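Local coordinates for putative protein-disulfide isomerase (PDB 3GN3) that is of unknown function but probably belongs to the DsbA family of thioredoxin-fold proteins, whose members typically catalyse thiol-disulfide exchange, at residues Leu17-Glu23 and Thr49-Gln55; Lys35-Leu39 and Asp172-Val178; Asp7-Trp11 and Lys80-Lys84; Thr25-Val30 and Arg94-Glu98; Ala85-Val90 and Ile119-Leu125. All blocks are in the same frame, centred on the assembly; numbering follows the deposited sequence.

Contact 1 (Leu17-Glu23 and Thr49-Gln55); sequences LFEVFLE and TVRIRLQ
OE1 of E19 is gripped side-on by R53, whose NE and NH2 each donate to it at 2.8 Å; Y146 OH is a third partner. The oxygen lies at the edge of the guanidinium, near its plane, but the carboxylate is turned 76° against that plane. NE meets the anti lone pair, while NH2 comes from above the carboxylate plane. Sharing one buried acceptor fixes the rotation of the arginine, and this side-on salt bridge probably keeps both groups ionised. R53 gets there by bending at chi2 (-52°), and its CG then sits 3.8 Å from the centroid of the F21 ring, a CH-pi contact over one face. An arginine suits this place because its aliphatic part covers the ring while its end answers the glutamate. Further along the same face, L17 lies across R51, with CD2 3.6 Å from R51 NH1, while R51 NE is hydrogen-bonded to S10 OG. The other face is apolar: L22 CD1 meets I52 CG2 at 3.7 Å, and V50 CG2 approaches the F18 ring at its edge. Six backbone bonds join the strands in parallel register, from F18 N to T49 O (2.8 Å) through Q55 N to L22 O (2.8 Å). Two adjacent parallel strands linked through helices 27-33 and 36-43 form the beta-alpha-beta unit at the centre of the thioredoxin fold.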
# COMPACT_ATOMS: atom_id res chain seq x y z
N LEU A 17 14.12 4.32 -14.78
CA LEU A 17 12.79 4.92 -14.78
C LEU A 17 12.55 5.86 -13.60
O LEU A 17 12.63 5.46 -12.43
CB LEU A 17 11.70 3.84 -14.86
CG LEU A 17 10.23 4.27 -14.94
CD1 LEU A 17 9.94 5.27 -16.06
CD2 LEU A 17 9.29 3.06 -15.03
N PHE A 18 12.26 7.12 -13.93
CA PHE A 18 12.05 8.16 -12.94
C PHE A 18 10.60 8.59 -12.99
O PHE A 18 10.18 9.26 -13.94
CB PHE A 18 12.93 9.35 -13.26
CG PHE A 18 12.92 10.42 -12.22
CD1 PHE A 18 13.17 10.13 -10.89
CD2 PHE A 18 12.70 11.74 -12.58
CE1 PHE A 18 13.18 11.15 -9.93
CE2 PHE A 18 12.72 12.76 -11.61
CZ PHE A 18 12.95 12.46 -10.30
N GLU A 19 9.82 8.21 -11.97
CA GLU A 19 8.40 8.56 -11.95
C GLU A 19 8.13 9.62 -10.91
O GLU A 19 8.62 9.52 -9.77
CB GLU A 19 7.54 7.34 -11.70
CG GLU A 19 7.78 6.27 -12.72
CD GLU A 19 6.96 5.04 -12.45
OE1 GLU A 19 5.73 5.07 -12.70
OE2 GLU A 19 7.54 4.06 -11.97
N VAL A 20 7.36 10.64 -11.29
CA VAL A 20 7.06 11.74 -10.38
C VAL A 20 5.56 11.96 -10.32
O VAL A 20 4.91 12.15 -11.37
CB VAL A 20 7.72 13.07 -10.84
CG1 VAL A 20 7.65 14.08 -9.72
CG2 VAL A 20 9.17 12.84 -11.25
N PHE A 21 5.02 11.95 -9.10
CA PHE A 21 3.60 12.11 -8.86
C PHE A 21 3.35 13.56 -8.56
O PHE A 21 3.91 14.12 -7.62
CB PHE A 21 3.13 11.22 -7.69
CG PHE A 21 3.09 9.76 -8.03
CD1 PHE A 21 1.90 9.16 -8.47
CD2 PHE A 21 4.26 8.98 -7.98
CE1 PHE A 21 1.85 7.79 -8.82
CE2 PHE A 21 4.23 7.60 -8.32
CZ PHE A 21 3.02 7.01 -8.74
N LEU A 22 2.50 14.18 -9.37
CA LEU A 22 2.30 15.61 -9.28
C LEU A 22 0.82 15.96 -9.13
O LEU A 22 -0.03 15.41 -9.82
CB LEU A 22 2.91 16.33 -10.49
CG LEU A 22 4.41 16.20 -10.79
CD1 LEU A 22 4.71 16.66 -12.25
CD2 LEU A 22 5.29 16.97 -9.78
N GLU A 23 0.53 16.86 -8.20
CA GLU A 23 -0.76 17.52 -8.14
C GLU A 23 -0.59 18.86 -8.88
O GLU A 23 0.21 19.70 -8.46
CB GLU A 23 -1.22 17.72 -6.67
CG GLU A 23 -2.21 18.87 -6.40
CD GLU A 23 -3.53 18.76 -7.17
OE1 GLU A 23 -4.23 17.71 -7.06
OE2 GLU A 23 -3.87 19.74 -7.89
N THR A 49 14.18 7.52 -18.34
CA THR A 49 12.85 7.87 -18.78
C THR A 49 12.15 8.61 -17.64
O THR A 49 12.19 8.17 -16.49
CB THR A 49 12.06 6.60 -19.23
OG1 THR A 49 12.82 5.90 -20.22
CG2 THR A 49 10.70 6.98 -19.82
N VAL A 50 11.58 9.77 -17.94
CA VAL A 50 10.83 10.55 -16.97
C VAL A 50 9.34 10.40 -17.27
O VAL A 50 8.91 10.66 -18.38
CB VAL A 50 11.21 12.04 -17.05
CG1 VAL A 50 10.34 12.87 -16.15
CG2 VAL A 50 12.69 12.25 -16.68
N ARG A 51 8.56 9.95 -16.29
CA ARG A 51 7.10 9.91 -16.43
C ARG A 51 6.40 10.70 -15.34
O ARG A 51 6.75 10.59 -14.16
CB ARG A 51 6.56 8.48 -16.41
CG ARG A 51 7.30 7.54 -17.32
CD ARG A 51 6.47 6.34 -17.62
NE ARG A 51 6.90 5.73 -18.87
CZ ARG A 51 7.29 4.48 -18.97
NH1 ARG A 51 7.29 3.70 -17.91
NH2 ARG A 51 7.67 4.00 -20.13
N ILE A 52 5.42 11.48 -15.76
CA ILE A 52 4.50 12.14 -14.85
C ILE A 52 3.27 11.26 -14.55
O ILE A 52 2.66 10.68 -15.46
CB ILE A 52 4.06 13.50 -15.42
CG1 ILE A 52 5.29 14.38 -15.65
CG2 ILE A 52 3.03 14.19 -14.49
CD1 ILE A 52 5.02 15.66 -16.44
N ARG A 53 2.92 11.13 -13.26
CA ARG A 53 1.63 10.55 -12.87
C ARG A 53 0.90 11.63 -12.13
O ARG A 53 1.51 12.43 -11.41
CB ARG A 53 1.76 9.33 -11.97
CG ARG A 53 2.94 8.41 -12.20
CD ARG A 53 3.05 7.99 -13.63
NE ARG A 53 3.71 6.71 -13.82
CZ ARG A 53 3.72 6.07 -14.99
NH1 ARG A 53 3.11 6.63 -16.02
NH2 ARG A 53 4.31 4.89 -15.13
N LEU A 54 -0.42 11.66 -12.29
CA LEU A 54 -1.22 12.73 -11.71
C LEU A 54 -1.78 12.31 -10.35
O LEU A 54 -2.52 11.33 -10.23
CB LEU A 54 -2.30 13.15 -12.71
CG LEU A 54 -1.70 13.62 -14.04
CD1 LEU A 54 -2.78 13.79 -15.08
CD2 LEU A 54 -0.88 14.91 -13.90
N GLN A 55 -1.37 13.04 -9.32
CA GLN A 55 -1.78 12.77 -7.95
C GLN A 55 -2.82 13.81 -7.59
O GLN A 55 -2.47 14.91 -7.12
CB GLN A 55 -0.57 12.89 -7.01
CG GLN A 55 -0.88 12.87 -5.49
CD GLN A 55 -1.17 11.47 -4.97
OE1 GLN A 55 -1.38 10.54 -5.75
NE2 GLN A 55 -1.18 11.32 -3.66

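Contact 2 (Lys35-Leu39 and Asp172-Val178); sequences KLDDL and DPVSKWV
V174 overlaps the aliphatic chain of K35, the two sliding past each other in opposite directions with V174 CG2 3.7 Å from K35 CD. The valine's other branch, CG1, presses on the backbone of helix 36-43, 3.5 Å from L39 CA; the short, branched side chain lets its methyl lie on the leucine backbone. W177 fills the space one helical turn on. L39 CD1 comes to its ring near the plane, at the edge, and reaches W177 CB at 3.5 Å, because chi1 of 176° swings the leucine CG away from its backbone N. K35 CB approaches the six-membered ring obliquely, 3.7 Å from W177 CZ3, while the indole NE1 is satisfied by S169 O. Lysine serves both chemistries: its extended chain is apolar packing, and its NZ donates to D172 O at 2.6 Å, from above the carbonyl plane, with S170 O as another acceptor. That bond ties the segment leading into helix 174-181 to the start of helix 36-43. L36 and L39 also rest on strands 16-22 and 48-54, so the C-terminal helix packs beside the crossover helix on one side of the sheet, as the first and last helices of a thioredoxin fold do.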
# COMPACT_ATOMS: atom_id res chain seq x y z
N LYS A 35 11.38 21.63 -12.98
CA LYS A 35 12.75 21.13 -12.99
C LYS A 35 12.91 19.90 -13.87
O LYS A 35 14.02 19.39 -14.05
CB LYS A 35 13.22 20.80 -11.57
CG LYS A 35 13.46 22.02 -10.68
CD LYS A 35 14.22 21.64 -9.40
CE LYS A 35 14.05 22.70 -8.34
NZ LYS A 35 14.63 22.29 -7.03
N LEU A 36 11.82 19.41 -14.45
CA LEU A 36 11.90 18.17 -15.20
C LEU A 36 12.65 18.30 -16.53
O LEU A 36 13.29 17.34 -16.98
CB LEU A 36 10.53 17.50 -15.36
CG LEU A 36 9.86 17.05 -14.05
CD1 LEU A 36 8.41 16.64 -14.33
CD2 LEU A 36 10.63 15.92 -13.34
N ASP A 37 12.59 19.49 -17.15
CA ASP A 37 13.39 19.75 -18.37
C ASP A 37 14.88 19.65 -18.08
O ASP A 37 15.57 18.89 -18.76
CB ASP A 37 13.05 21.11 -19.00
CG ASP A 37 11.76 21.08 -19.82
OD1 ASP A 37 11.22 22.18 -20.13
OD2 ASP A 37 11.26 19.99 -20.16
N ASP A 38 15.36 20.37 -17.06
CA ASP A 38 16.76 20.26 -16.62
C ASP A 38 17.10 18.84 -16.31
O ASP A 38 18.15 18.35 -16.72
CB ASP A 38 17.06 21.01 -15.32
CG ASP A 38 16.59 22.41 -15.33
OD1 ASP A 38 16.00 22.83 -16.36
OD2 ASP A 38 16.79 23.07 -14.28
N LEU A 39 16.22 18.17 -15.55
CA LEU A 39 16.51 16.82 -15.15
C LEU A 39 16.85 15.93 -16.35
O LEU A 39 17.88 15.25 -16.36
CB LEU A 39 15.38 16.22 -14.30
CG LEU A 39 15.85 14.78 -14.07
CD1 LEU A 39 16.78 14.68 -12.86
CD2 LEU A 39 14.73 13.81 -14.02
N ASP A 172 15.35 19.96 -3.99
CA ASP A 172 16.67 19.48 -4.37
C ASP A 172 17.22 20.18 -5.61
O ASP A 172 16.47 20.52 -6.53
CB ASP A 172 16.67 17.97 -4.64
CG ASP A 172 16.47 17.15 -3.40
OD1 ASP A 172 16.56 17.72 -2.29
OD2 ASP A 172 16.19 15.93 -3.54
N PRO A 173 18.55 20.42 -5.63
CA PRO A 173 19.20 20.78 -6.89
C PRO A 173 19.05 19.61 -7.86
O PRO A 173 19.20 18.44 -7.46
CB PRO A 173 20.68 20.95 -6.50
CG PRO A 173 20.71 21.07 -5.02
CD PRO A 173 19.47 20.48 -4.47
N VAL A 174 18.77 19.92 -9.12
CA VAL A 174 18.60 18.87 -10.14
C VAL A 174 19.79 17.91 -10.18
O VAL A 174 19.63 16.70 -10.43
CB VAL A 174 18.30 19.50 -11.54
CG1 VAL A 174 18.31 18.46 -12.66
CG2 VAL A 174 16.97 20.24 -11.50
N SER A 175 20.98 18.43 -9.88
CA SER A 175 22.21 17.61 -9.86
C SER A 175 22.16 16.55 -8.77
O SER A 175 22.77 15.49 -8.94
CB SER A 175 23.46 18.49 -9.70
OG SER A 175 23.27 19.41 -8.64
N LYS A 176 21.43 16.82 -7.68
CA LYS A 176 21.17 15.76 -6.68
C LYS A 176 20.26 14.66 -7.25
O LYS A 176 20.59 13.46 -7.11
CB LYS A 176 20.65 16.28 -5.34
CG LYS A 176 20.55 15.18 -4.30
CD LYS A 176 19.84 15.66 -3.03
CE LYS A 176 19.21 14.48 -2.19
NZ LYS A 176 17.91 13.92 -2.74
N TRP A 177 19.17 15.05 -7.93
CA TRP A 177 18.32 14.07 -8.62
C TRP A 177 19.13 13.21 -9.55
O TRP A 177 18.94 12.00 -9.59
CB TRP A 177 17.16 14.70 -9.41
CG TRP A 177 16.14 15.45 -8.58
CD1 TRP A 177 16.06 15.53 -7.20
CD2 TRP A 177 15.02 16.20 -9.08
NE1 TRP A 177 14.97 16.29 -6.83
CE2 TRP A 177 14.32 16.71 -7.97
CE3 TRP A 177 14.55 16.48 -10.38
CZ2 TRP A 177 13.16 17.52 -8.10
CZ3 TRP A 177 13.38 17.28 -10.51
CH2 TRP A 177 12.71 17.78 -9.38
N VAL A 178 20.06 13.83 -10.29
CA VAL A 178 20.87 13.09 -11.26
C VAL A 178 21.70 11.99 -10.58
O VAL A 178 21.70 10.83 -11.05
CB VAL A 178 21.77 14.03 -12.14
CG1 VAL A 178 22.41 13.28 -13.30
CG2 VAL A 178 20.96 15.21 -12.67

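Contact 3 (Asp7-Trp11 and Lys80-Lys84); sequences DALSW and KESAK
Edge strand 10-12 of the central sheet meets helix 79-92 through W11, whose indole NE1 donates to E81 OE2 at 3.0 Å. The bond is fairly straight, 158° at the hydrogen, and lies near the ring plane; it arrives on the syn side of the carboxylate but out of its plane, the two planes being 74° apart. A tryptophan suits this partly exposed position because its edge can give a hydrogen bond while its broad face is used for packing. That face is covered by K80, which runs past the ring in the opposite direction. K80 CE and NZ lie over the five-membered ring, but their CH-pi and cation-pi contacts are doubtful, because CE is modelled too close to S10 O. Nearer the backbone, K80 CB lies 3.5 Å from A8 O. Deeper in, L9 CD1 reaches A83 CB at 4.2 Å; the small alanine lets the helix come close to the chain at L9, the centre of an inverse gamma turn. W11 and L9 also bond by their backbones to strand 48-54. The contact ties the sheet's edge to a helix of the segment inserted into the thioredoxin fold, consistent with the helical domain of DsbA-like proteins.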
# COMPACT_ATOMS: atom_id res chain seq x y z
N ASP A 7 1.95 5.06 -20.16
CA ASP A 7 3.07 5.80 -20.73
C ASP A 7 2.77 6.98 -21.68
O ASP A 7 3.59 7.32 -22.51
CB ASP A 7 4.13 4.84 -21.33
CG ASP A 7 3.59 3.99 -22.52
OD1 ASP A 7 4.37 3.13 -23.00
OD2 ASP A 7 2.43 4.17 -22.97
N ALA A 8 1.61 7.62 -21.54
CA ALA A 8 1.38 8.83 -22.32
C ALA A 8 2.38 9.91 -21.88
O ALA A 8 3.17 10.42 -22.70
CB ALA A 8 -0.07 9.33 -22.21
N LEU A 9 2.36 10.22 -20.59
CA LEU A 9 3.13 11.34 -20.06
C LEU A 9 4.56 10.91 -19.80
O LEU A 9 5.00 10.83 -18.66
CB LEU A 9 2.45 11.86 -18.80
CG LEU A 9 1.28 12.84 -18.99
CD1 LEU A 9 0.51 12.59 -20.27
CD2 LEU A 9 0.36 12.85 -17.79
N SER A 10 5.28 10.63 -20.88
CA SER A 10 6.58 9.99 -20.81
C SER A 10 7.61 10.65 -21.75
O SER A 10 7.28 10.99 -22.88
CB SER A 10 6.41 8.52 -21.15
OG SER A 10 7.57 7.79 -20.80
N TRP A 11 8.83 10.85 -21.28
CA TRP A 11 9.88 11.49 -22.06
C TRP A 11 11.21 10.81 -21.78
O TRP A 11 11.45 10.31 -20.68
CB TRP A 11 10.01 12.98 -21.75
CG TRP A 11 8.85 13.85 -22.14
CD1 TRP A 11 8.73 14.59 -23.28
CD2 TRP A 11 7.67 14.09 -21.37
NE1 TRP A 11 7.54 15.28 -23.28
CE2 TRP A 11 6.86 15.00 -22.13
CE3 TRP A 11 7.19 13.63 -20.13
CZ2 TRP A 11 5.60 15.45 -21.68
CZ3 TRP A 11 5.93 14.09 -19.68
CH2 TRP A 11 5.16 14.99 -20.46
N LYS A 80 1.23 14.36 -25.36
CA LYS A 80 1.89 14.72 -24.12
C LYS A 80 2.39 16.17 -24.12
O LYS A 80 2.50 16.79 -23.06
CB LYS A 80 3.04 13.76 -23.86
CG LYS A 80 4.19 14.01 -24.77
CD LYS A 80 4.77 12.75 -25.28
CE LYS A 80 6.12 12.55 -24.71
NZ LYS A 80 7.05 12.14 -25.77
N GLU A 81 2.69 16.71 -25.30
CA GLU A 81 3.12 18.11 -25.39
C GLU A 81 1.99 19.07 -25.07
O GLU A 81 2.22 20.12 -24.45
CB GLU A 81 3.74 18.42 -26.75
CG GLU A 81 4.95 17.55 -27.09
CD GLU A 81 6.04 17.52 -26.00
OE1 GLU A 81 6.22 18.53 -25.27
OE2 GLU A 81 6.73 16.48 -25.89
N SER A 82 0.77 18.70 -25.47
CA SER A 82 -0.44 19.49 -25.17
C SER A 82 -0.85 19.35 -23.71
O SER A 82 -1.23 20.33 -23.08
CB SER A 82 -1.60 19.08 -26.08
OG SER A 82 -1.25 19.28 -27.44
N ALA A 83 -0.75 18.13 -23.18
CA ALA A 83 -0.91 17.91 -21.74
C ALA A 83 0.13 18.74 -20.97
O ALA A 83 -0.22 19.42 -19.98
CB ALA A 83 -0.78 16.43 -21.41
N LYS A 84 1.37 18.73 -21.45
CA LYS A 84 2.43 19.52 -20.83
C LYS A 84 2.10 21.03 -20.90
O LYS A 84 2.23 21.75 -19.90
CB LYS A 84 3.78 19.19 -21.45
CG LYS A 84 4.95 19.89 -20.79
CD LYS A 84 6.15 19.96 -21.74
CE LYS A 84 7.25 20.89 -21.20
NZ LYS A 84 8.07 21.43 -22.32

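Contact 4 (Thr25-Val30 and Arg94-Glu98); sequences TCPFSV and REEFE
The guanidinium of R94 carries P27 CD over one face, 3.8 Å above the plane and offset toward the rim, and has T25 O at its edge. NH1 donates to that carbonyl oxygen at 2.9 Å; the oxygen lies close to the guanidinium plane, whereas the nitrogen is tilted 30° from the carbonyl plane. A bend at chi3 (59°) turns the group back toward T25, and R94 CD packs 3.6 Å from P27 N and 3.7 Å from V30 CG2. Arginine is apt, long enough to line the first turn of helix 27-33 with carbon and still reach a backbone oxygen before it. C26 is the N-cap of this helix, its SG accepting from S29 N at 3.3 Å. The run C26-P27-F28-S29 stands where thioredoxin-fold oxidoreductases carry their CXXC motif, with serine in place of the second cysteine, and S155, next to P156, packs against C26, probably the counterpart of the DsbA active site. The T25 methyl CG2 lies 3.7 Å from F97 CB and T25 OG1 3.7 Å from E98 CG, while the hydroxyl hydrogen-bonds with E23 and H60. The F97 ring leads away to helix 112-123, and E98 OE2 is bonded to H102 ND1.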
# COMPACT_ATOMS: atom_id res chain seq x y z
N THR A 25 -1.93 21.70 -9.12
CA THR A 25 -2.07 22.99 -8.43
C THR A 25 -1.35 23.04 -7.09
O THR A 25 -1.66 23.89 -6.24
CB THR A 25 -3.56 23.40 -8.21
OG1 THR A 25 -4.22 22.42 -7.41
CG2 THR A 25 -4.28 23.55 -9.53
N CYS A 26 -0.41 22.13 -6.87
CA CYS A 26 0.33 22.09 -5.61
C CYS A 26 1.66 22.83 -5.75
O CYS A 26 2.40 22.58 -6.70
CB CYS A 26 0.52 20.64 -5.17
SG CYS A 26 2.02 20.24 -4.20
N PRO A 27 1.97 23.74 -4.82
CA PRO A 27 3.17 24.60 -4.97
C PRO A 27 4.47 23.80 -5.11
O PRO A 27 5.33 24.15 -5.94
CB PRO A 27 3.18 25.44 -3.68
CG PRO A 27 2.25 24.74 -2.73
CD PRO A 27 1.23 24.02 -3.57
N PHE A 28 4.61 22.73 -4.32
CA PHE A 28 5.81 21.90 -4.34
C PHE A 28 5.88 21.11 -5.62
O PHE A 28 6.98 20.91 -6.18
CB PHE A 28 5.85 20.98 -3.11
CG PHE A 28 5.63 21.72 -1.82
CD1 PHE A 28 6.65 22.48 -1.25
CD2 PHE A 28 4.39 21.67 -1.19
CE1 PHE A 28 6.45 23.19 -0.04
CE2 PHE A 28 4.16 22.36 0.02
CZ PHE A 28 5.21 23.14 0.59
N SER A 29 4.71 20.67 -6.09
CA SER A 29 4.60 19.95 -7.36
C SER A 29 5.05 20.82 -8.52
O SER A 29 5.87 20.38 -9.32
CB SER A 29 3.18 19.43 -7.60
OG SER A 29 2.88 18.37 -6.71
N VAL A 30 4.54 22.04 -8.58
CA VAL A 30 4.92 23.06 -9.58
C VAL A 30 6.45 23.27 -9.62
O VAL A 30 7.08 23.19 -10.68
CB VAL A 30 4.18 24.41 -9.30
CG1 VAL A 30 4.79 25.56 -10.10
CG2 VAL A 30 2.68 24.26 -9.59
N ARG A 94 -0.81 29.12 -10.82
CA ARG A 94 -1.23 28.13 -9.84
C ARG A 94 -2.30 28.69 -8.91
O ARG A 94 -3.39 28.11 -8.74
CB ARG A 94 -0.03 27.64 -9.03
CG ARG A 94 -0.33 26.37 -8.29
CD ARG A 94 0.61 26.16 -7.13
NE ARG A 94 0.53 27.27 -6.19
CZ ARG A 94 -0.43 27.42 -5.27
NH1 ARG A 94 -1.40 26.54 -5.16
NH2 ARG A 94 -0.40 28.47 -4.48
N GLU A 95 -1.99 29.83 -8.33
CA GLU A 95 -2.86 30.42 -7.36
C GLU A 95 -4.29 30.60 -7.89
O GLU A 95 -5.24 30.43 -7.14
CB GLU A 95 -2.29 31.73 -6.93
CG GLU A 95 -2.84 32.19 -5.64
CD GLU A 95 -1.96 33.23 -5.02
OE1 GLU A 95 -1.35 32.91 -3.96
OE2 GLU A 95 -1.85 34.35 -5.60
N GLU A 96 -4.43 30.91 -9.17
CA GLU A 96 -5.74 31.15 -9.77
C GLU A 96 -6.57 29.89 -9.95
O GLU A 96 -7.74 29.96 -10.30
CB GLU A 96 -5.58 31.77 -11.15
CG GLU A 96 -5.19 33.23 -11.18
CD GLU A 96 -4.67 33.60 -12.57
OE1 GLU A 96 -5.46 33.49 -13.54
OE2 GLU A 96 -3.47 33.96 -12.67
N PHE A 97 -5.95 28.73 -9.76
CA PHE A 97 -6.66 27.48 -9.88
C PHE A 97 -6.74 26.77 -8.52
O PHE A 97 -6.89 25.55 -8.45
CB PHE A 97 -5.97 26.58 -10.90
CG PHE A 97 -6.05 27.09 -12.31
CD1 PHE A 97 -7.20 26.90 -13.07
CD2 PHE A 97 -4.94 27.72 -12.90
CE1 PHE A 97 -7.27 27.35 -14.39
CE2 PHE A 97 -4.99 28.17 -14.22
CZ PHE A 97 -6.16 27.98 -14.97
N GLU A 98 -6.62 27.53 -7.43
CA GLU A 98 -6.69 26.94 -6.10
C GLU A 98 -7.56 27.79 -5.19
O GLU A 98 -8.29 28.67 -5.67
CB GLU A 98 -5.30 26.69 -5.53
CG GLU A 98 -5.06 25.21 -5.15
CD GLU A 98 -6.05 24.67 -4.08
OE1 GLU A 98 -7.19 24.24 -4.42
OE2 GLU A 98 -5.68 24.66 -2.89

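Contact 5 (Ala85-Val90 and Ile119-Leu125); sequences AVMTAV and IERYSGL
With chi1 of V86 at 170°, its CG1 points at I119 and touches I119 CG2 at 3.5 Å, and CG2 is left to meet L125 CD1 at 4.0 Å. The beta-branched pair cross at about a right angle, each stiff side chain showing two methyl groups to the joint. One turn on, V90 CG2 reaches I119 CD1 at 3.9 Å. A89 sits where the helices come nearest: its CB lies 3.6 Å from Y122 CB and 3.9 Å from S123 CB, and at this position helix 79-92 contributes just a methyl group. S123 suits this place because its hydroxyl finds its partner within its own helix, OG donating to I119 O at 2.8 Å. The Y122 ring leads out to H93, on which it stacks, and to E96. Short segments of helices 79-92 and 112-123 thus cross at 101°, with axes 8.7 Å apart: close, nearly perpendicular helix packing, consistent with the helical insertion of DsbA-like proteins.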
# COMPACT_ATOMS: atom_id res chain seq x y z
N ALA A 85 1.62 21.48 -22.06
CA ALA A 85 1.11 22.84 -22.20
C ALA A 85 0.06 23.18 -21.12
O ALA A 85 0.16 24.23 -20.44
CB ALA A 85 0.54 23.05 -23.59
N VAL A 86 -0.92 22.29 -20.93
CA VAL A 86 -1.95 22.50 -19.89
C VAL A 86 -1.37 22.54 -18.47
O VAL A 86 -1.72 23.45 -17.69
CB VAL A 86 -3.15 21.47 -19.97
CG1 VAL A 86 -4.06 21.60 -18.71
CG2 VAL A 86 -3.97 21.68 -21.26
N MET A 87 -0.48 21.59 -18.14
CA MET A 87 0.22 21.60 -16.82
C MET A 87 1.00 22.91 -16.63
O MET A 87 0.88 23.55 -15.58
CB MET A 87 1.12 20.38 -16.61
CG MET A 87 0.34 19.07 -16.47
SD MET A 87 1.32 17.72 -15.82
CE MET A 87 1.64 16.75 -17.22
N THR A 88 1.73 23.34 -17.67
CA THR A 88 2.46 24.60 -17.63
C THR A 88 1.54 25.80 -17.39
O THR A 88 1.87 26.68 -16.59
CB THR A 88 3.27 24.85 -18.93
OG1 THR A 88 4.12 23.73 -19.20
CG2 THR A 88 4.09 26.15 -18.82
N ALA A 89 0.40 25.85 -18.09
CA ALA A 89 -0.53 26.97 -17.91
C ALA A 89 -1.09 27.02 -16.49
O ALA A 89 -1.19 28.11 -15.88
CB ALA A 89 -1.64 26.94 -18.96
N VAL A 90 -1.44 25.85 -15.94
CA VAL A 90 -1.93 25.77 -14.56
C VAL A 90 -0.81 26.15 -13.58
O VAL A 90 -0.98 27.03 -12.73
CB VAL A 90 -2.55 24.36 -14.23
CG1 VAL A 90 -2.87 24.22 -12.75
CG2 VAL A 90 -3.80 24.12 -15.06
N ILE A 119 -8.14 27.49 -18.46
CA ILE A 119 -7.03 26.69 -18.96
C ILE A 119 -6.90 26.80 -20.48
O ILE A 119 -5.79 26.82 -21.03
CB ILE A 119 -7.19 25.21 -18.55
CG1 ILE A 119 -7.16 25.08 -17.02
CG2 ILE A 119 -6.15 24.33 -19.25
CD1 ILE A 119 -7.41 23.67 -16.52
N GLU A 120 -8.04 26.88 -21.17
CA GLU A 120 -8.04 27.09 -22.61
C GLU A 120 -7.35 28.39 -23.00
O GLU A 120 -6.46 28.39 -23.85
CB GLU A 120 -9.45 27.03 -23.17
CG GLU A 120 -9.94 25.61 -23.37
CD GLU A 120 -11.40 25.57 -23.71
OE1 GLU A 120 -11.84 24.56 -24.32
OE2 GLU A 120 -12.10 26.55 -23.36
N ARG A 121 -7.74 29.49 -22.34
CA ARG A 121 -7.11 30.80 -22.52
C ARG A 121 -5.59 30.72 -22.44
O ARG A 121 -4.87 31.02 -23.41
CB ARG A 121 -7.56 31.75 -21.42
CG ARG A 121 -8.11 33.05 -21.91
CD ARG A 121 -9.62 33.01 -21.78
NE ARG A 121 -9.98 33.10 -20.36
CZ ARG A 121 -11.19 32.85 -19.86
NH1 ARG A 121 -12.20 32.49 -20.66
NH2 ARG A 121 -11.39 32.98 -18.55
N TYR A 122 -5.13 30.26 -21.27
CA TYR A 122 -3.74 30.27 -20.87
C TYR A 122 -2.87 29.30 -21.64
O TYR A 122 -1.68 29.55 -21.83
CB TYR A 122 -3.67 29.93 -19.39
CG TYR A 122 -4.09 31.04 -18.46
CD1 TYR A 122 -3.99 32.38 -18.84
CD2 TYR A 122 -4.55 30.74 -17.18
CE1 TYR A 122 -4.33 33.38 -17.97
CE2 TYR A 122 -4.90 31.74 -16.31
CZ TYR A 122 -4.79 33.05 -16.71
OH TYR A 122 -5.16 34.03 -15.84
N SER A 123 -3.44 28.17 -22.05
CA SER A 123 -2.67 27.20 -22.82
C SER A 123 -2.85 27.42 -24.33
O SER A 123 -2.10 26.85 -25.13
CB SER A 123 -3.06 25.76 -22.45
OG SER A 123 -4.33 25.40 -22.98
N GLY A 124 -3.86 28.21 -24.70
CA GLY A 124 -4.27 28.32 -26.10
C GLY A 124 -4.70 27.00 -26.75
O GLY A 124 -4.49 26.79 -27.95
N LEU A 125 -5.28 26.10 -25.96
CA LEU A 125 -5.80 24.84 -26.51
C LEU A 125 -7.32 24.76 -26.33
O LEU A 125 -7.88 25.33 -25.38
CB LEU A 125 -5.15 23.63 -25.85
CG LEU A 125 -3.72 23.24 -26.17
CD1 LEU A 125 -3.22 22.21 -25.15
CD2 LEU A 125 -3.60 22.70 -27.58

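How the contacts relate
Contact 1 is the buried core, the others, each partly buried, arranged round it. Only there does backbone bond to backbone across the contact; contacts 2 to 5 rely on side chains. Contact 2 covers the F18, V20, V50 and I52 face with leucines, and M87 of helix 79-92 packs on I52 and L54 farther along the same face. Contacts 3 and 5 share that helix, polar and aromatic at the sheet's edge, then mainly apolar, with no hydrogen bond across, where it meets a second helix. Contact 4 lies beyond the end of strand 16-22, where S29 bonds back to E23, and adjoins contact 5 through F97 on I119. Contacts 3 and 4 flank the chain's centre.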